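Hepatocyte growth factor-regulated tyrosine kinase substrate (Drosophila melanogaster, PDB 1DVP) drives endosome membrane invagination and multivesicular body formation, binds ubiquitin, and damps receptor tyrosine kinase signalling by promoting receptor degradation, probably through sorting. Local coordinates at residues Val207-Asp211 with Gly212-Ala216; Leu64-Glu67 with Ser68-Asn72; Met51-Asn55 with Pro56-Cys60. All blocks are in the same frame, centred on the assembly; numbering follows the deposited sequence.

Contact 1: Val207-Asp211 with Gly212-Ala216; sequences VRVCD and GCFAA. With ZN (zinc ion), chain C.
Cys210 SG and Cys213 SG converge on one zinc ion, each 2.4 Å from the metal, and the two sulfurs stand 3.7 Å apart as neighbouring ligands of its shell. Cys180 and Cys183, from an earlier part of the chain, complete the four-sulfur site. The Cys210 thiolate does a second job: Cys213 N donates to Cys210 SG at 3.4 Å with an N-H...S angle of 164°, so Cys210 is the N-cap residue of the helix that starts here and its sulfur takes the capping bond. Its chi1 of 75° tucks SG between the backbone N and the carbonyl carbon, bringing it over the first turn, where it can meet metal and amide together. Such a bond would be expected to draw off some of the negative charge gathered round the zinc.

One shell out, the backbone fixes the spacing of the pair. Phe214 N bonds to Cys210 O at 2.8 Å, and Ala215 N to Asp211 O at 3.0 Å, closing the first helical turns. Val209, the residue before the first ligand, lays its CG2 against Phe214 CB at 4.0 Å and reaches the edge of the ring near CD1; the two side chains cross at about a right angle. Asp211 turns its carboxylate from this turn to a salt bridge with Lys194, on the strand 194-198 that pairs with strand 206-209. A CxxC pair at the head of a helix, its first cysteine capping that helix, is the closing half of the second zinc site in this FYVE zinc finger.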
ATOM      1  N   VAL A 207      -2.201   7.247 -10.196  1.00 24.73           N
ATOM      2  CA  VAL A 207      -1.428   6.454  -9.266  1.00 23.74           C
ATOM      3  C   VAL A 207      -0.985   5.129  -9.953  1.00 23.15           C
ATOM      4  O   VAL A 207      -1.519   4.733 -10.988  1.00 22.63           O
ATOM      5  CB  VAL A 207      -2.275   6.131  -8.006  1.00 23.69           C
ATOM      6  CG1 VAL A 207      -2.550   7.405  -7.178  1.00 24.02           C
ATOM      7  CG2 VAL A 207      -3.594   5.505  -8.418  1.00 23.52           C
ATOM      8  N   ARG A 208      -0.032   4.425  -9.335  1.00 22.56           N
ATOM      9  CA  ARG A 208       0.490   3.166  -9.895  1.00 21.45           C
ATOM     10  C   ARG A 208      -0.589   2.056  -9.967  1.00 21.01           C
ATOM     11  O   ARG A 208      -1.294   1.875  -8.999  1.00 20.92           O
ATOM     12  CB  ARG A 208       1.662   2.703  -9.005  1.00 21.15           C
ATOM     13  CG  ARG A 208       2.211   1.312  -9.387  1.00 20.49           C
ATOM     14  CD  ARG A 208       3.124   0.770  -8.317  1.00 20.45           C
ATOM     15  NE  ARG A 208       4.234   1.684  -8.091  1.00 20.58           N
ATOM     16  CZ  ARG A 208       5.327   1.764  -8.838  1.00 20.65           C
ATOM     17  NH1 ARG A 208       5.479   0.981  -9.884  1.00 20.55           N
ATOM     18  NH2 ARG A 208       6.280   2.615  -8.518  1.00 20.80           N
ATOM     19  N   VAL A 209      -0.750   1.370 -11.125  1.00 20.61           N
ATOM     20  CA  VAL A 209      -1.668   0.243 -11.254  1.00 20.34           C
ATOM     21  C   VAL A 209      -0.937  -0.927 -12.008  1.00 20.59           C
ATOM     22  O   VAL A 209       0.023  -0.703 -12.726  1.00 20.90           O
ATOM     23  CB  VAL A 209      -2.949   0.598 -12.046  1.00 20.49           C
ATOM     24  CG1 VAL A 209      -3.828   1.588 -11.259  1.00 20.03           C
ATOM     25  CG2 VAL A 209      -2.612   1.232 -13.383  1.00 20.11           C
ATOM     26  N   CYS A 210      -1.386  -2.153 -11.840  1.00 20.57           N
ATOM     27  CA  CYS A 210      -0.798  -3.280 -12.545  1.00 20.88           C
ATOM     28  C   CYS A 210      -1.411  -3.346 -13.977  1.00 21.40           C
ATOM     29  O   CYS A 210      -2.445  -2.718 -14.295  1.00 20.95           O
ATOM     30  CB  CYS A 210      -1.082  -4.586 -11.783  1.00 20.92           C
ATOM     31  SG  CYS A 210      -2.747  -5.126 -11.963  1.00 21.79           S
ATOM     32  N   ASP A 211      -0.760  -4.127 -14.823  1.00 21.69           N
ATOM     33  CA  ASP A 211      -1.180  -4.290 -16.205  1.00 22.25           C
ATOM     34  C   ASP A 211      -2.582  -4.835 -16.324  1.00 22.40           C
ATOM     35  O   ASP A 211      -3.346  -4.313 -17.065  1.00 22.35           O
ATOM     36  CB  ASP A 211      -0.154  -5.161 -16.955  1.00 22.43           C
ATOM     37  CG  ASP A 211       1.111  -4.388 -17.226  1.00 23.11           C
ATOM     38  OD1 ASP A 211       1.019  -3.166 -17.195  1.00 23.45           O
ATOM     39  OD2 ASP A 211       2.180  -4.951 -17.473  1.00 23.90           O
ATOM     40  N   GLY A 212      -2.917  -5.873 -15.577  1.00 22.78           N
ATOM     41  CA  GLY A 212      -4.272  -6.407 -15.633  1.00 23.90           C
ATOM     42  C   GLY A 212      -5.339  -5.357 -15.328  1.00 24.74           C
ATOM     43  O   GLY A 212      -6.357  -5.278 -16.028  1.00 24.72           O
ATOM     44  N   CYS A 213      -5.122  -4.569 -14.261  1.00 25.39           N
ATOM     45  CA  CYS A 213      -6.063  -3.491 -13.851  1.00 25.99           C
ATOM     46  C   CYS A 213      -6.087  -2.357 -14.871  1.00 26.56           C
ATOM     47  O   CYS A 213      -7.134  -1.850 -15.198  1.00 26.90           O
ATOM     48  CB  CYS A 213      -5.689  -2.934 -12.445  1.00 25.27           C
ATOM     49  SG  CYS A 213      -6.178  -4.114 -11.163  1.00 24.84           S
ATOM     50  N   PHE A 214      -4.935  -1.946 -15.371  1.00 27.51           N
ATOM     51  CA  PHE A 214      -4.898  -0.887 -16.372  1.00 28.53           C
ATOM     52  C   PHE A 214      -5.722  -1.300 -17.605  1.00 29.24           C
ATOM     53  O   PHE A 214      -6.376  -0.457 -18.246  1.00 29.13           O
ATOM     54  CB  PHE A 214      -3.478  -0.649 -16.825  1.00 28.91           C
ATOM     55  CG  PHE A 214      -3.355   0.427 -17.842  1.00 29.29           C
ATOM     56  CD1 PHE A 214      -3.218   1.739 -17.449  1.00 29.39           C
ATOM     57  CD2 PHE A 214      -3.367   0.118 -19.211  1.00 29.65           C
ATOM     58  CE1 PHE A 214      -3.086   2.735 -18.387  1.00 29.71           C
ATOM     59  CE2 PHE A 214      -3.236   1.115 -20.168  1.00 29.64           C
ATOM     60  CZ  PHE A 214      -3.094   2.422 -19.759  1.00 29.59           C
ATOM     61  N   ALA A 215      -5.720  -2.598 -17.914  1.00 29.97           N
ATOM     62  CA  ALA A 215      -6.471  -3.074 -19.081  1.00 31.07           C
ATOM     63  C   ALA A 215      -7.961  -3.076 -18.773  1.00 31.82           C
ATOM     64  O   ALA A 215      -8.772  -2.635 -19.609  1.00 31.80           O
ATOM     65  CB  ALA A 215      -6.009  -4.481 -19.492  1.00 30.77           C
ATOM     66  N   ALA A 216      -8.310  -3.563 -17.577  1.00 32.69           N
ATOM     67  CA  ALA A 216      -9.705  -3.675 -17.130  1.00 33.89           C
ATOM     68  C   ALA A 216     -10.366  -2.328 -16.949  1.00 34.67           C
ATOM     69  O   ALA A 216     -11.557  -2.181 -17.257  1.00 35.03           O
ATOM     70  CB  ALA A 216      -9.802  -4.517 -15.803  1.00 33.68           C
TER
HETATM   71 ZN    ZN C 402      -4.064  -4.314 -10.113  1.00 20.28          ZN

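Contact 2: Leu64-Glu67 with Ser68-Asn72; sequences LVLE and SIVKN
Leu64 O is met by Ser68 N, 3.1 Å away, and Ser68 OG lies equally close at 3.1 Å, although its single proton has another acceptor within reach and that second bond is not settled. The hydroxyl reaches back along the helix because OG stands anti to the carbonyl carbon and beside the backbone N, chi1 -61°, which folds it toward the preceding turn. Ser68 CB meanwhile rests 3.4 Å from Val65 O, packing the small side chain close to the backbone on a side where Trp23 and Ile26 of helix 23-34 lie against it.

The next backbone bonds are ordinary i to i+4 bonds: Ile69 N to Val65 O, Val70 N to Leu66 O and Lys71 N to Glu67 O. The apolar side of the helix carries Leu66, Ile69 and Val70. Leu66 CD2 meets Val70 CG2 at 3.8 Å, the two side chains crossing obliquely, and that same Val70 methyl lies 3.4 Å from Leu66 O, alongside the carbonyl that its own amide uses. Ile69 sends CG1 back over the turn to 3.5 Å from Leu66 O. Its chi1 of 64° sets CG1 between the backbone N and the carbonyl carbon, while CG2 falls near Val65 O. Trp113 of helix 100-116 covers Leu66 and Val70, and Ile47 of helix 40-51 covers Val65, Leu66 and Ile69.

Glu67 and Lys71 are one turn apart, yet Glu67 OE2 and Lys71 NZ remain 5.2 Å from each other, and their charges probably favour one another only at a distance. Their salt bridges lead outward instead: Glu67 joins the helix to Lys105 of helix 100-116, whereas Lys71 joins it to Asp153, in the chain beyond helix 125-135.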
ATOM      1  N   LEU A  64     -26.242   7.379 -12.286  1.00 27.21           N
ATOM      2  CA  LEU A  64     -24.941   7.036 -11.732  1.00 27.09           C
ATOM      3  C   LEU A  64     -24.964   7.397 -10.226  1.00 26.91           C
ATOM      4  O   LEU A  64     -24.476   6.635  -9.388  1.00 27.04           O
ATOM      5  CB  LEU A  64     -23.848   7.836 -12.456  1.00 27.24           C
ATOM      6  CG  LEU A  64     -22.429   7.582 -11.947  1.00 27.46           C
ATOM      7  CD1 LEU A  64     -22.078   6.080 -12.011  1.00 27.56           C
ATOM      8  CD2 LEU A  64     -21.448   8.397 -12.756  1.00 27.36           C
ATOM      9  N   VAL A  65     -25.537   8.552  -9.879  1.00 26.36           N
ATOM     10  CA  VAL A  65     -25.615   8.938  -8.475  1.00 25.76           C
ATOM     11  C   VAL A  65     -26.402   7.850  -7.733  1.00 25.98           C
ATOM     12  O   VAL A  65     -26.025   7.406  -6.650  1.00 25.62           O
ATOM     13  CB  VAL A  65     -26.304  10.342  -8.306  1.00 25.82           C
ATOM     14  CG1 VAL A  65     -26.599  10.646  -6.812  1.00 25.29           C
ATOM     15  CG2 VAL A  65     -25.399  11.413  -8.899  1.00 25.64           C
ATOM     16  N   LEU A  66     -27.499   7.420  -8.338  1.00 25.84           N
ATOM     17  CA  LEU A  66     -28.343   6.383  -7.754  1.00 26.20           C
ATOM     18  C   LEU A  66     -27.591   5.062  -7.558  1.00 26.13           C
ATOM     19  O   LEU A  66     -27.691   4.437  -6.521  1.00 26.73           O
ATOM     20  CB  LEU A  66     -29.558   6.158  -8.663  1.00 26.15           C
ATOM     21  CG  LEU A  66     -30.908   5.807  -8.000  1.00 26.76           C
ATOM     22  CD1 LEU A  66     -31.761   5.104  -9.078  1.00 26.14           C
ATOM     23  CD2 LEU A  66     -30.758   4.931  -6.735  1.00 26.26           C
ATOM     24  N   GLU A  67     -26.835   4.637  -8.555  1.00 26.00           N
ATOM     25  CA  GLU A  67     -26.065   3.406  -8.455  1.00 25.84           C
ATOM     26  C   GLU A  67     -25.115   3.471  -7.246  1.00 25.63           C
ATOM     27  O   GLU A  67     -24.947   2.499  -6.504  1.00 24.74           O
ATOM     28  CB  GLU A  67     -25.276   3.209  -9.736  1.00 26.52           C
ATOM     29  CG  GLU A  67     -24.303   2.007  -9.761  1.00 27.72           C
ATOM     30  CD  GLU A  67     -23.524   1.983 -11.084  1.00 28.42           C
ATOM     31  OE1 GLU A  67     -23.846   2.841 -11.954  1.00 28.87           O
ATOM     32  OE2 GLU A  67     -22.610   1.144 -11.263  1.00 28.94           O
ATOM     33  N   SER A  68     -24.509   4.645  -7.067  1.00 25.02           N
ATOM     34  CA  SER A  68     -23.558   4.881  -5.993  1.00 24.96           C
ATOM     35  C   SER A  68     -24.124   4.862  -4.596  1.00 24.90           C
ATOM     36  O   SER A  68     -23.484   4.316  -3.704  1.00 24.71           O
ATOM     37  CB  SER A  68     -22.823   6.214  -6.206  1.00 25.11           C
ATOM     38  OG  SER A  68     -22.117   6.170  -7.410  1.00 25.32           O
ATOM     39  N   ILE A  69     -25.288   5.465  -4.371  1.00 24.81           N
ATOM     40  CA  ILE A  69     -25.800   5.429  -3.000  1.00 25.01           C
ATOM     41  C   ILE A  69     -26.344   4.038  -2.655  1.00 25.37           C
ATOM     42  O   ILE A  69     -26.287   3.609  -1.507  1.00 25.48           O
ATOM     43  CB  ILE A  69     -26.877   6.550  -2.728  1.00 24.60           C
ATOM     44  CG1 ILE A  69     -28.128   6.343  -3.593  1.00 24.28           C
ATOM     45  CG2 ILE A  69     -26.281   7.926  -3.045  1.00 24.78           C
ATOM     46  CD1 ILE A  69     -29.319   7.246  -3.153  1.00 23.81           C
ATOM     47  N   VAL A  70     -26.844   3.320  -3.661  1.00 25.70           N
ATOM     48  CA  VAL A  70     -27.358   1.987  -3.415  1.00 25.93           C
ATOM     49  C   VAL A  70     -26.155   1.166  -3.057  1.00 26.07           C
ATOM     50  O   VAL A  70     -26.182   0.323  -2.162  1.00 26.12           O
ATOM     51  CB  VAL A  70     -28.035   1.367  -4.676  1.00 26.30           C
ATOM     52  CG1 VAL A  70     -28.182  -0.191  -4.506  1.00 26.52           C
ATOM     53  CG2 VAL A  70     -29.406   1.970  -4.862  1.00 26.41           C
ATOM     54  N   LYS A  71     -25.069   1.394  -3.769  1.00 25.98           N
ATOM     55  CA  LYS A  71     -23.881   0.633  -3.478  1.00 26.06           C
ATOM     56  C   LYS A  71     -23.116   1.045  -2.189  1.00 26.28           C
ATOM     57  O   LYS A  71     -22.556   0.178  -1.487  1.00 26.08           O
ATOM     58  CB  LYS A  71     -22.938   0.700  -4.664  1.00 26.17           C
ATOM     59  CG  LYS A  71     -21.648  -0.004  -4.432  1.00 26.28           C
ATOM     60  CD  LYS A  71     -21.009  -0.343  -5.732  1.00 26.84           C
ATOM     61  CE  LYS A  71     -19.891   0.639  -6.027  1.00 26.98           C
ATOM     62  NZ  LYS A  71     -19.255   0.270  -7.332  1.00 27.97           N
ATOM     63  N   ASN A  72     -23.082   2.344  -1.893  1.00 26.07           N
ATOM     64  CA  ASN A  72     -22.322   2.837  -0.746  1.00 26.27           C
ATOM     65  C   ASN A  72     -23.083   3.244   0.501  1.00 26.53           C
ATOM     66  O   ASN A  72     -22.460   3.643   1.478  1.00 26.28           O
ATOM     67  CB  ASN A  72     -21.465   4.052  -1.159  1.00 25.67           C
ATOM     68  CG  ASN A  72     -20.447   3.700  -2.197  1.00 25.57           C
ATOM     69  OD1 ASN A  72     -19.934   2.573  -2.219  1.00 25.21           O
ATOM     70  ND2 ASN A  72     -20.144   4.640  -3.063  1.00 24.98           N
TER

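Contact 3: Met51-Asn55 with Pro56-Cys60; sequences MNSPN and PHSSC
Asn55 leaves the backbone just ahead of helix 56-72 and bends its amide over the first turn. Its CB lies beside Pro56 N, and Asn55 CG passes 3.4 Å from Pro56 CD, the two side chains crossing at a slant. With CG anti to the backbone N (chi1 -177°), OD1 swings above the amides that open the helix. Ser58 N donates to Asn55 OD1 at 3.0 Å with an N-H...O angle of 160°, whereas the bond from His57 N to the same OD1, though 2.7 Å long, is bent and weak. Asn55 ND2 comes nearest to Pro56 CD, at 3.9 Å.

This is an N-cap, placed at the turn between helices 40-51 and 56-72 of the VHS domain. An alanine here would take away OD1 and is likely to leave the amides of His57 and Ser58 without their acceptor, so that the first turn could fray. The main chain adds its own closure, Ser59 N bonding to Asn55 O at 3.0 Å. Ser59 OG then reaches across the loop to Met51 O at 2.9 Å, clasping the last turn of the incoming helix. Ser53 OG touches Ser58 CB at 3.5 Å, while Ser58 OG turns to Thr14 O.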
ATOM      1  N   MET A  51     -33.514  12.490 -12.459  1.00 42.86           N
ATOM      2  CA  MET A  51     -33.696  11.407 -13.419  1.00 43.33           C
ATOM      3  C   MET A  51     -34.602  11.945 -14.529  1.00 43.31           C
ATOM      4  O   MET A  51     -34.395  11.655 -15.715  1.00 43.47           O
ATOM      5  CB  MET A  51     -34.355  10.189 -12.765  1.00 43.89           C
ATOM      6  CG  MET A  51     -33.412   9.319 -11.923  1.00 44.50           C
ATOM      7  SD  MET A  51     -34.296   8.040 -10.950  1.00 45.80           S
ATOM      8  CE  MET A  51     -35.004   7.017 -12.370  1.00 45.15           C
ATOM      9  N   ASN A  52     -35.583  12.761 -14.136  1.00 43.33           N
ATOM     10  CA  ASN A  52     -36.524  13.340 -15.091  1.00 43.29           C
ATOM     11  C   ASN A  52     -36.041  14.630 -15.749  1.00 43.30           C
ATOM     12  O   ASN A  52     -36.858  15.429 -16.263  1.00 43.21           O
ATOM     13  CB  ASN A  52     -37.891  13.585 -14.436  1.00 43.39           C
ATOM     14  CG  ASN A  52     -38.564  12.289 -13.948  1.00 43.57           C
ATOM     15  OD1 ASN A  52     -38.629  11.293 -14.661  1.00 43.64           O
ATOM     16  ND2 ASN A  52     -39.077  12.319 -12.731  1.00 43.59           N
ATOM     17  N   SER A  53     -34.726  14.852 -15.741  1.00 43.12           N
ATOM     18  CA  SER A  53     -34.174  16.040 -16.376  1.00 42.95           C
ATOM     19  C   SER A  53     -34.298  15.850 -17.889  1.00 42.78           C
ATOM     20  O   SER A  53     -34.095  14.746 -18.405  1.00 42.90           O
ATOM     21  CB  SER A  53     -32.706  16.209 -16.034  1.00 42.98           C
ATOM     22  OG  SER A  53     -32.202  17.403 -16.617  1.00 43.16           O
ATOM     23  N   PRO A  54     -34.662  16.917 -18.611  1.00 42.42           N
ATOM     24  CA  PRO A  54     -34.806  16.837 -20.067  1.00 42.17           C
ATOM     25  C   PRO A  54     -33.471  16.634 -20.747  1.00 42.01           C
ATOM     26  O   PRO A  54     -33.409  16.313 -21.921  1.00 41.97           O
ATOM     27  CB  PRO A  54     -35.416  18.177 -20.435  1.00 42.23           C
ATOM     28  CG  PRO A  54     -36.149  18.578 -19.151  1.00 42.53           C
ATOM     29  CD  PRO A  54     -35.208  18.175 -18.081  1.00 42.32           C
ATOM     30  N   ASN A  55     -32.385  16.841 -20.019  1.00 41.78           N
ATOM     31  CA  ASN A  55     -31.075  16.661 -20.640  1.00 41.60           C
ATOM     32  C   ASN A  55     -30.692  15.194 -20.515  1.00 41.14           C
ATOM     33  O   ASN A  55     -30.838  14.611 -19.449  1.00 41.28           O
ATOM     34  CB  ASN A  55     -30.050  17.574 -19.968  1.00 41.81           C
ATOM     35  CG  ASN A  55     -28.679  17.489 -20.617  1.00 42.10           C
ATOM     36  OD1 ASN A  55     -27.931  16.530 -20.418  1.00 42.08           O
ATOM     37  ND2 ASN A  55     -28.346  18.500 -21.412  1.00 42.33           N
ATOM     38  N   PRO A  56     -30.201  14.579 -21.606  1.00 40.64           N
ATOM     39  CA  PRO A  56     -29.809  13.161 -21.591  1.00 40.04           C
ATOM     40  C   PRO A  56     -28.618  12.877 -20.686  1.00 39.52           C
ATOM     41  O   PRO A  56     -28.554  11.814 -20.083  1.00 39.44           O
ATOM     42  CB  PRO A  56     -29.497  12.873 -23.057  1.00 40.08           C
ATOM     43  CG  PRO A  56     -28.880  14.198 -23.516  1.00 40.11           C
ATOM     44  CD  PRO A  56     -29.826  15.216 -22.888  1.00 40.46           C
ATOM     45  N   HIS A  57     -27.674  13.816 -20.625  1.00 38.74           N
ATOM     46  CA  HIS A  57     -26.481  13.670 -19.781  1.00 38.04           C
ATOM     47  C   HIS A  57     -26.826  13.823 -18.289  1.00 37.50           C
ATOM     48  O   HIS A  57     -26.431  12.990 -17.481  1.00 37.29           O
ATOM     49  CB  HIS A  57     -25.408  14.676 -20.199  1.00 37.91           C
ATOM     50  CG  HIS A  57     -25.080  14.616 -21.660  1.00 37.97           C
ATOM     51  ND1 HIS A  57     -25.508  15.572 -22.559  1.00 38.04           N
ATOM     52  CD2 HIS A  57     -24.436  13.674 -22.390  1.00 37.71           C
ATOM     53  CE1 HIS A  57     -25.143  15.217 -23.779  1.00 37.82           C
ATOM     54  NE2 HIS A  57     -24.493  14.071 -23.703  1.00 37.71           N
ATOM     55  N   SER A  58     -27.566  14.872 -17.934  1.00 36.85           N
ATOM     56  CA  SER A  58     -27.991  15.061 -16.553  1.00 36.27           C
ATOM     57  C   SER A  58     -28.819  13.856 -16.073  1.00 36.05           C
ATOM     58  O   SER A  58     -28.674  13.358 -14.932  1.00 35.98           O
ATOM     59  CB  SER A  58     -28.856  16.316 -16.412  1.00 36.08           C
ATOM     60  OG  SER A  58     -28.120  17.491 -16.683  1.00 35.81           O
ATOM     61  N   SER A  59     -29.716  13.399 -16.939  1.00 35.62           N
ATOM     62  CA  SER A  59     -30.580  12.275 -16.600  1.00 35.22           C
ATOM     63  C   SER A  59     -29.775  10.999 -16.377  1.00 34.83           C
ATOM     64  O   SER A  59     -30.021  10.258 -15.433  1.00 34.75           O
ATOM     65  CB  SER A  59     -31.613  12.061 -17.703  1.00 35.41           C
ATOM     66  OG  SER A  59     -32.290  10.837 -17.539  1.00 35.94           O
ATOM     67  N   CYS A  60     -28.796  10.745 -17.229  1.00 34.41           N
ATOM     68  CA  CYS A  60     -28.022   9.544 -17.064  1.00 33.93           C
ATOM     69  C   CYS A  60     -27.075   9.642 -15.877  1.00 33.28           C
ATOM     70  O   CYS A  60     -26.807   8.636 -15.225  1.00 32.99           O
ATOM     71  CB  CYS A  60     -27.232   9.223 -18.331  1.00 34.69           C
ATOM     72  SG  CYS A  60     -26.743   7.490 -18.353  1.00 36.09           S
TER

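In the fold
Along the chain the order is contact 3, contact 2, contact 1. The first two share helix 56-72 in the VHS domain: residues 51-60 form the turn that starts it and residues 64-72 its C-terminal half, with centres about 16 Å apart. Contact 1 belongs to the FYVE zinc finger, where strand 206-209 leads into helix 211-219; its centre is about 24 Å from that of contact 2 and about 32 Å from that of contact 3, and it touches neither. An N-cap thus begins a helix in each domain, by an asparagine amide in one and a zinc-bound thiolate in the other. The tandem joins two separately built modules in one chain, one held by helix packing, the other by zinc.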